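Local atomic coordinates of N-acetylmuramoyl-L-alanine amidase (Peptoclostridium difficile, PDB entry 4RN7), a protein that probably cleaves, as a zinc-dependent hydrolase domain, the amide bond between N-acetylmuramic acid and L-alanine in bacterial cell-wall peptidoglycan. Residues Q34-L39 / V79-N84; I95-R100 / I145-G150; S116-Y121 / D168-G173. One frame throughout, in Å; residues are numbered along the deposited sequence.

Contact 1: Q34-L39 / V79-N84; sequences QIAKKL and VSIHLN. With ZN (zinc ion), chain B.
Ile81 presents its two branches to helix 34-39 from the middle of strand 79-84, and the contact takes its shape from how three helix side chains meet them. In both Ile35 and Ile81 CG2 lies anti to the backbone N, and the two side chains cross obliquely, Ile35 CG2 against Ile81 CG2 at 3.8 Å. The other branch of Ile81 runs toward the next helical turn, where its CD1 lies 4.1 Å from Leu39 CD2. Leu39, with CG anti to the backbone N (chi1 174°), sets that same CD2 against Val79 CG1 at 4.3 Å. Between the two larger residues stands Ala36, whose CB looks past Ile81 rather than at it; so small a side chain lets the backbones close to 6.5 Å between Ala36 CA and Ile81 CA. This is the layering of an alpha/beta sandwich of the zinc amidase family: helix 28-44 lies on one face of the mixed sheet, its segment running at 147° to the strand. Branched aliphatic residues suit this buried, apolar interface, which has no hydrogen bond across it. At the strand's other end Leu83 extends its chain so that CD2 approaches Ile35 CD1 at 4.3 Å. His82 and Ser80 point to the opposite face of the sheet. There His82 ND1 binds the zinc at 2.1 Å, with Glu28 and His12 completing the protein ligands, while Ser80 OG sits in plane at the imidazole edge and is hydrogen-bonded to Asp9.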
# COMPACT_ATOMS: atom_id res chain seq x y z
N GLN A 34 3.10 7.13 -7.47
CA GLN A 34 2.20 7.06 -8.61
C GLN A 34 1.00 6.20 -8.28
O GLN A 34 -0.15 6.58 -8.53
CB GLN A 34 2.90 6.50 -9.85
CG GLN A 34 3.94 7.44 -10.45
CD GLN A 34 4.69 6.80 -11.61
OE1 GLN A 34 4.34 5.72 -12.07
NE2 GLN A 34 5.73 7.47 -12.08
N ILE A 35 1.26 5.03 -7.71
CA ILE A 35 0.20 4.11 -7.34
C ILE A 35 -0.68 4.72 -6.24
O ILE A 35 -1.91 4.64 -6.32
CB ILE A 35 0.79 2.77 -6.88
CG1 ILE A 35 1.42 2.04 -8.07
CG2 ILE A 35 -0.27 1.89 -6.22
CD1 ILE A 35 2.27 0.84 -7.67
N ALA A 36 -0.06 5.36 -5.24
CA ALA A 36 -0.79 5.96 -4.13
C ALA A 36 -1.70 7.09 -4.61
O ALA A 36 -2.81 7.27 -4.09
CB ALA A 36 0.18 6.48 -3.07
N LYS A 37 -1.22 7.87 -5.57
CA LYS A 37 -2.01 8.98 -6.09
C LYS A 37 -3.27 8.48 -6.76
O LYS A 37 -4.34 9.07 -6.60
CB LYS A 37 -1.19 9.84 -7.05
CG LYS A 37 -0.27 10.83 -6.33
CD LYS A 37 0.52 11.66 -7.31
CE LYS A 37 1.36 12.71 -6.58
NZ LYS A 37 2.30 13.42 -7.49
N LYS A 38 -3.16 7.38 -7.51
CA LYS A 38 -4.33 6.79 -8.15
C LYS A 38 -5.29 6.26 -7.09
O LYS A 38 -6.51 6.46 -7.21
CB LYS A 38 -3.92 5.68 -9.11
CG LYS A 38 -3.28 6.20 -10.39
CD LYS A 38 -3.14 5.07 -11.42
CE LYS A 38 -2.49 5.57 -12.70
NZ LYS A 38 -1.17 6.21 -12.43
N LEU A 39 -4.75 5.60 -6.07
CA LEU A 39 -5.57 5.08 -4.98
C LEU A 39 -6.28 6.23 -4.26
O LEU A 39 -7.49 6.17 -4.05
CB LEU A 39 -4.71 4.27 -4.01
CG LEU A 39 -5.33 3.76 -2.71
CD1 LEU A 39 -6.59 2.96 -3.02
CD2 LEU A 39 -4.32 2.91 -1.94
N VAL A 79 -3.25 2.40 4.76
CA VAL A 79 -2.72 1.55 3.68
C VAL A 79 -1.39 2.12 3.24
O VAL A 79 -1.32 3.27 2.75
CB VAL A 79 -3.68 1.45 2.48
CG1 VAL A 79 -3.10 0.51 1.40
CG2 VAL A 79 -5.05 0.94 2.93
N SER A 80 -0.33 1.35 3.44
CA SER A 80 1.00 1.74 3.00
C SER A 80 1.26 1.05 1.67
O SER A 80 0.91 -0.12 1.50
CB SER A 80 2.06 1.33 4.02
OG SER A 80 3.34 1.82 3.67
N ILE A 81 1.87 1.79 0.74
CA ILE A 81 2.10 1.26 -0.61
C ILE A 81 3.60 1.13 -0.85
O ILE A 81 4.32 2.13 -0.81
CB ILE A 81 1.51 2.23 -1.66
CG1 ILE A 81 -0.01 2.31 -1.49
CG2 ILE A 81 1.88 1.77 -3.07
CD1 ILE A 81 -0.74 0.98 -1.74
N HIS A 82 4.07 -0.09 -1.08
CA HIS A 82 5.50 -0.35 -1.30
C HIS A 82 5.65 -1.30 -2.49
O HIS A 82 4.65 -1.79 -2.99
CB HIS A 82 6.11 -1.03 -0.08
CG HIS A 82 6.50 -0.08 1.02
ND1 HIS A 82 7.81 0.17 1.34
CD2 HIS A 82 5.75 0.65 1.87
CE1 HIS A 82 7.86 1.02 2.34
NE2 HIS A 82 6.63 1.33 2.70
N LEU A 83 6.88 -1.51 -2.94
CA LEU A 83 7.17 -2.56 -3.93
C LEU A 83 8.14 -3.52 -3.28
O LEU A 83 8.99 -3.13 -2.47
CB LEU A 83 7.78 -2.00 -5.21
CG LEU A 83 6.99 -0.90 -5.92
CD1 LEU A 83 7.77 -0.37 -7.13
CD2 LEU A 83 5.63 -1.44 -6.36
N ASN A 84 8.03 -4.79 -3.62
CA ASN A 84 8.87 -5.78 -3.00
C ASN A 84 10.25 -5.82 -3.67
O ASN A 84 10.45 -5.28 -4.78
CB ASN A 84 8.19 -7.15 -3.07
CG ASN A 84 8.37 -7.95 -1.80
OD1 ASN A 84 9.43 -7.88 -1.16
ND2 ASN A 84 7.35 -8.71 -1.41
ZN ZN B . 9.59 -0.35 0.39

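Contact 2: I95-R100 / I145-G150; sequences IETWYR and ILIECG
Ile145 opens the second segment with CB 3.7 Å from Thr97 CG2, two beta-branched side chains crossing obliquely on the face of the sheet turned toward helix 107-122. Thr97 can sit in this apolar layer because its OG1 is hydrogen-bonded to Gln115 of that helix. Leu146 then grips Trp98 by both backbone polar groups: Trp98 N gives Leu146 O a nearly straight bond of 2.7 Å, and Leu146 N returns one to Trp98 O from above the carbonyl plane. On the other face Leu146 runs alongside Trp98 and lays CD2 over its six-membered ring, a CH-pi contact 4.1 Å from the centroid. Strand 95-99 here runs antiparallel to strand 144-151, the single antiparallel pairing in the otherwise parallel six-stranded sheet of the amidase domain. Ile147 returns to the helix-covered face, its CG2 against Ile95 CG2 at 3.8 Å. Glu148 N bonds to Glu96 O nearly along the C=O axis; the return bond from Glu96 N is weak. The Glu148 side chain bends at chi2 (-75°), bringing OE2 over the same indole face as Leu146, 3.1 Å from Trp98 CH2, while OE1 turns toward His82, a zinc ligand. The indole's rotation is fixed by Trp98 NE1, which donates in the ring plane to the anti lone pair of Glu96 OE2 at 2.8 Å, while Glu96 OE1 is paired with Arg127. Beyond Cys149 the chain turns a corner at Gly150, whose backbone angles would jam a CB against the preceding carbonyl; Ile95 CG1 packs on its N.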
# COMPACT_ATOMS: atom_id res chain seq x y z
N ILE A 95 2.00 -10.29 -5.46
CA ILE A 95 1.68 -9.28 -4.47
C ILE A 95 1.37 -9.95 -3.13
O ILE A 95 0.74 -11.01 -3.11
CB ILE A 95 0.46 -8.48 -4.95
CG1 ILE A 95 0.86 -7.62 -6.17
CG2 ILE A 95 -0.10 -7.59 -3.85
CD1 ILE A 95 -0.26 -6.75 -6.70
N GLU A 96 1.83 -9.35 -2.03
CA GLU A 96 1.48 -9.84 -0.70
C GLU A 96 1.11 -8.64 0.14
O GLU A 96 1.53 -7.52 -0.16
CB GLU A 96 2.65 -10.58 -0.05
CG GLU A 96 3.95 -9.78 0.02
CD GLU A 96 5.11 -10.62 0.52
OE1 GLU A 96 5.30 -11.73 -0.00
OE2 GLU A 96 5.83 -10.17 1.44
N THR A 97 0.33 -8.86 1.19
CA THR A 97 -0.08 -7.75 2.04
C THR A 97 0.31 -8.04 3.49
O THR A 97 0.03 -9.12 4.00
CB THR A 97 -1.59 -7.56 1.95
OG1 THR A 97 -1.95 -7.23 0.60
CG2 THR A 97 -2.06 -6.43 2.88
N TRP A 98 0.98 -7.08 4.13
CA TRP A 98 1.45 -7.24 5.50
C TRP A 98 0.50 -6.61 6.50
O TRP A 98 -0.20 -5.64 6.17
CB TRP A 98 2.80 -6.54 5.68
CG TRP A 98 3.92 -7.03 4.82
CD1 TRP A 98 3.91 -8.08 3.94
CD2 TRP A 98 5.24 -6.48 4.76
NE1 TRP A 98 5.15 -8.21 3.35
CE2 TRP A 98 5.98 -7.24 3.83
CE3 TRP A 98 5.87 -5.40 5.41
CZ2 TRP A 98 7.32 -6.96 3.54
CZ3 TRP A 98 7.20 -5.13 5.11
CH2 TRP A 98 7.91 -5.90 4.19
N TYR A 99 0.49 -7.15 7.71
CA TYR A 99 -0.19 -6.54 8.85
C TYR A 99 0.67 -6.76 10.10
O TYR A 99 1.53 -7.65 10.10
CB TYR A 99 -1.59 -7.12 9.04
CG TYR A 99 -1.62 -8.61 9.30
CD1 TYR A 99 -1.55 -9.52 8.26
CD2 TYR A 99 -1.74 -9.10 10.59
CE1 TYR A 99 -1.58 -10.88 8.49
CE2 TYR A 99 -1.78 -10.46 10.83
CZ TYR A 99 -1.69 -11.35 9.78
OH TYR A 99 -1.73 -12.70 10.03
N ARG A 100 0.46 -5.96 11.15
CA ARG A 100 1.31 -6.03 12.34
C ARG A 100 1.22 -7.37 13.05
O ARG A 100 0.18 -8.03 13.01
CB ARG A 100 1.01 -4.89 13.32
CG ARG A 100 -0.14 -5.16 14.29
CD ARG A 100 -0.34 -4.03 15.30
NE ARG A 100 -0.57 -2.75 14.62
CZ ARG A 100 -1.77 -2.32 14.24
NH1 ARG A 100 -1.89 -1.16 13.61
NH2 ARG A 100 -2.85 -3.04 14.49
N ILE A 145 -2.35 -1.90 6.98
CA ILE A 145 -1.73 -2.89 6.11
C ILE A 145 -0.66 -2.22 5.25
O ILE A 145 -0.66 -0.99 5.08
CB ILE A 145 -2.76 -3.60 5.19
CG1 ILE A 145 -3.45 -2.59 4.25
CG2 ILE A 145 -3.77 -4.38 6.03
CD1 ILE A 145 -4.34 -3.23 3.19
N LEU A 146 0.27 -3.03 4.74
CA LEU A 146 1.27 -2.54 3.80
C LEU A 146 1.20 -3.50 2.63
O LEU A 146 1.34 -4.71 2.81
CB LEU A 146 2.68 -2.55 4.42
CG LEU A 146 3.85 -2.09 3.54
CD1 LEU A 146 4.95 -1.47 4.39
CD2 LEU A 146 4.43 -3.22 2.68
N ILE A 147 0.94 -2.95 1.45
CA ILE A 147 0.85 -3.79 0.26
C ILE A 147 2.16 -3.73 -0.51
O ILE A 147 2.58 -2.65 -0.90
CB ILE A 147 -0.28 -3.34 -0.66
CG1 ILE A 147 -1.58 -3.14 0.14
CG2 ILE A 147 -0.53 -4.40 -1.75
CD1 ILE A 147 -2.68 -2.42 -0.63
N GLU A 148 2.77 -4.90 -0.74
CA GLU A 148 3.98 -5.01 -1.56
C GLU A 148 3.52 -5.30 -2.98
O GLU A 148 3.19 -6.44 -3.31
CB GLU A 148 4.90 -6.13 -1.05
CG GLU A 148 5.51 -5.87 0.35
CD GLU A 148 6.63 -4.85 0.33
OE1 GLU A 148 6.83 -4.18 -0.69
OE2 GLU A 148 7.34 -4.70 1.36
N CYS A 149 3.52 -4.27 -3.82
CA CYS A 149 2.78 -4.30 -5.07
C CYS A 149 3.53 -4.93 -6.25
O CYS A 149 3.39 -4.47 -7.39
CB CYS A 149 2.32 -2.90 -5.46
SG CYS A 149 1.14 -2.18 -4.29
N GLY A 150 4.32 -5.96 -5.98
CA GLY A 150 5.06 -6.63 -7.04
C GLY A 150 6.54 -6.42 -6.78
O GLY A 150 6.91 -5.56 -5.98

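Contact 3: S116-Y121 / D168-G173; sequences STIVSY and DQLAEG
Segments 116-121 and 168-173, pieces of helices 107-122 and 164-185, run roughly antiparallel, their N-to-C directions 146° apart and their axes 8.2 Å apart at closest approach. They come nearest where Ile118 CA and Gly173 CA stand 4.5 Å from each other. Gly173 makes this possible: a CB there would point toward the partner helix and crowd Tyr121 CB and Ile118 CA. The bare backbone instead serves as a platform for Tyr121, which swings over it with chi1 at -85° so that Gly173 CA lies over the ring face, a CH-pi contact 4.0 Å from the centroid. Tyr121 CE2 also meets Glu172 CG, obliquely, at 3.5 Å. Glu172 thus lends its aliphatic part to the ring, while its bent chain leaves OE2 hydrogen-bonded to Gln176. Beside the glycine, Thr117 brings its methyl CG2 to Gly173 O at 3.2 Å, its hydroxyl being bonded back to Thr113 O within its own helix. On the inner side Ile118 CG2 and Leu170 CD1 touch at 3.8 Å, the two chains lying side by side and packing on Ile95 of the sheet below. No hydrogen bond spans the segments. At this crossing of the amidase fold the two segments are therefore held by shape and largely apolar contact, with a glycine setting the spacing and an aromatic ring roofing the more solvent-facing margin.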
# COMPACT_ATOMS: atom_id res chain seq x y z
N SER A 116 -7.19 -10.43 -1.39
CA SER A 116 -8.04 -11.22 -2.26
C SER A 116 -8.65 -10.39 -3.38
O SER A 116 -8.79 -10.87 -4.51
CB SER A 116 -9.13 -11.92 -1.45
OG SER A 116 -8.55 -12.85 -0.56
N THR A 117 -9.01 -9.15 -3.08
CA THR A 117 -9.65 -8.29 -4.07
C THR A 117 -8.63 -7.88 -5.14
O THR A 117 -8.95 -7.87 -6.34
CB THR A 117 -10.28 -7.06 -3.40
OG1 THR A 117 -11.20 -7.49 -2.38
CG2 THR A 117 -11.03 -6.23 -4.42
N ILE A 118 -7.42 -7.55 -4.71
CA ILE A 118 -6.34 -7.22 -5.63
C ILE A 118 -6.16 -8.37 -6.61
O ILE A 118 -6.14 -8.16 -7.83
CB ILE A 118 -5.01 -6.96 -4.90
CG1 ILE A 118 -5.05 -5.65 -4.12
CG2 ILE A 118 -3.86 -6.89 -5.89
CD1 ILE A 118 -3.85 -5.47 -3.19
N VAL A 119 -6.06 -9.59 -6.09
CA VAL A 119 -5.87 -10.77 -6.93
C VAL A 119 -6.96 -10.92 -8.00
O VAL A 119 -6.69 -11.42 -9.10
CB VAL A 119 -5.76 -12.05 -6.06
CG1 VAL A 119 -5.72 -13.29 -6.93
CG2 VAL A 119 -4.50 -11.97 -5.20
N SER A 120 -8.17 -10.48 -7.70
CA SER A 120 -9.27 -10.59 -8.65
C SER A 120 -9.17 -9.54 -9.76
O SER A 120 -9.58 -9.79 -10.89
CB SER A 120 -10.62 -10.50 -7.95
OG SER A 120 -10.83 -9.21 -7.42
N TYR A 121 -8.62 -8.38 -9.43
CA TYR A 121 -8.51 -7.26 -10.37
C TYR A 121 -7.29 -7.27 -11.29
O TYR A 121 -7.41 -6.95 -12.47
CB TYR A 121 -8.58 -5.93 -9.61
CG TYR A 121 -10.00 -5.49 -9.37
CD1 TYR A 121 -10.78 -6.11 -8.40
CD2 TYR A 121 -10.58 -4.48 -10.13
CE1 TYR A 121 -12.10 -5.72 -8.18
CE2 TYR A 121 -11.89 -4.09 -9.92
CZ TYR A 121 -12.64 -4.71 -8.95
OH TYR A 121 -13.95 -4.32 -8.74
N ASP A 168 -3.73 1.45 -12.58
CA ASP A 168 -5.14 1.78 -12.42
C ASP A 168 -5.95 0.58 -11.91
O ASP A 168 -6.79 0.72 -11.02
CB ASP A 168 -5.70 2.27 -13.75
CG ASP A 168 -7.12 2.76 -13.63
OD1 ASP A 168 -7.31 3.86 -13.08
OD2 ASP A 168 -8.04 2.05 -14.09
N GLN A 169 -5.69 -0.58 -12.49
CA GLN A 169 -6.36 -1.81 -12.08
C GLN A 169 -6.02 -2.15 -10.65
O GLN A 169 -6.90 -2.51 -9.87
CB GLN A 169 -5.90 -2.97 -12.95
CG GLN A 169 -6.34 -2.90 -14.38
CD GLN A 169 -5.93 -4.15 -15.13
OE1 GLN A 169 -6.72 -5.09 -15.26
NE2 GLN A 169 -4.69 -4.18 -15.60
N LEU A 170 -4.74 -2.02 -10.30
CA LEU A 170 -4.26 -2.33 -8.96
C LEU A 170 -4.93 -1.39 -7.96
O LEU A 170 -5.45 -1.83 -6.93
CB LEU A 170 -2.74 -2.19 -8.91
CG LEU A 170 -2.08 -2.20 -7.54
CD1 LEU A 170 -2.40 -3.49 -6.80
CD2 LEU A 170 -0.57 -2.01 -7.70
N ALA A 171 -4.96 -0.10 -8.29
CA ALA A 171 -5.59 0.88 -7.42
C ALA A 171 -7.08 0.59 -7.27
O ALA A 171 -7.62 0.69 -6.17
CB ALA A 171 -5.37 2.31 -7.93
N GLU A 172 -7.74 0.20 -8.36
CA GLU A 172 -9.17 -0.12 -8.28
C GLU A 172 -9.40 -1.32 -7.37
O GLU A 172 -10.31 -1.32 -6.54
CB GLU A 172 -9.75 -0.37 -9.68
CG GLU A 172 -11.26 -0.62 -9.70
CD GLU A 172 -12.09 0.56 -9.20
OE1 GLU A 172 -11.61 1.71 -9.23
OE2 GLU A 172 -13.24 0.32 -8.77
N GLY A 173 -8.54 -2.33 -7.50
CA GLY A 173 -8.62 -3.51 -6.66
C GLY A 173 -8.46 -3.15 -5.19
O GLY A 173 -9.20 -3.64 -4.33

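Contacts 1 and 2 are buried near the centre of the chain and share one sheet: strands 77-84 and 144-151 are neighbours, with Ser80 O and Ile147 N 2.8 Å apart, a probable hydrogen bond. Contact 3 is only partly buried and lies farther out, between two helices that pack on one face of that sheet. Chemistry follows place. Contact 1 joins helix to strand purely by aliphatic packing, contact 2 joins strands by backbone hydrogen bonds, with Glu148 of that strand pair close to the zinc, and contact 3 joins helices round a glycine. Leu170 of contact 3 touches Ile35 of contact 1 and Cys149 of contact 2, tying the helices of contacts 1 and 3 to the sheet.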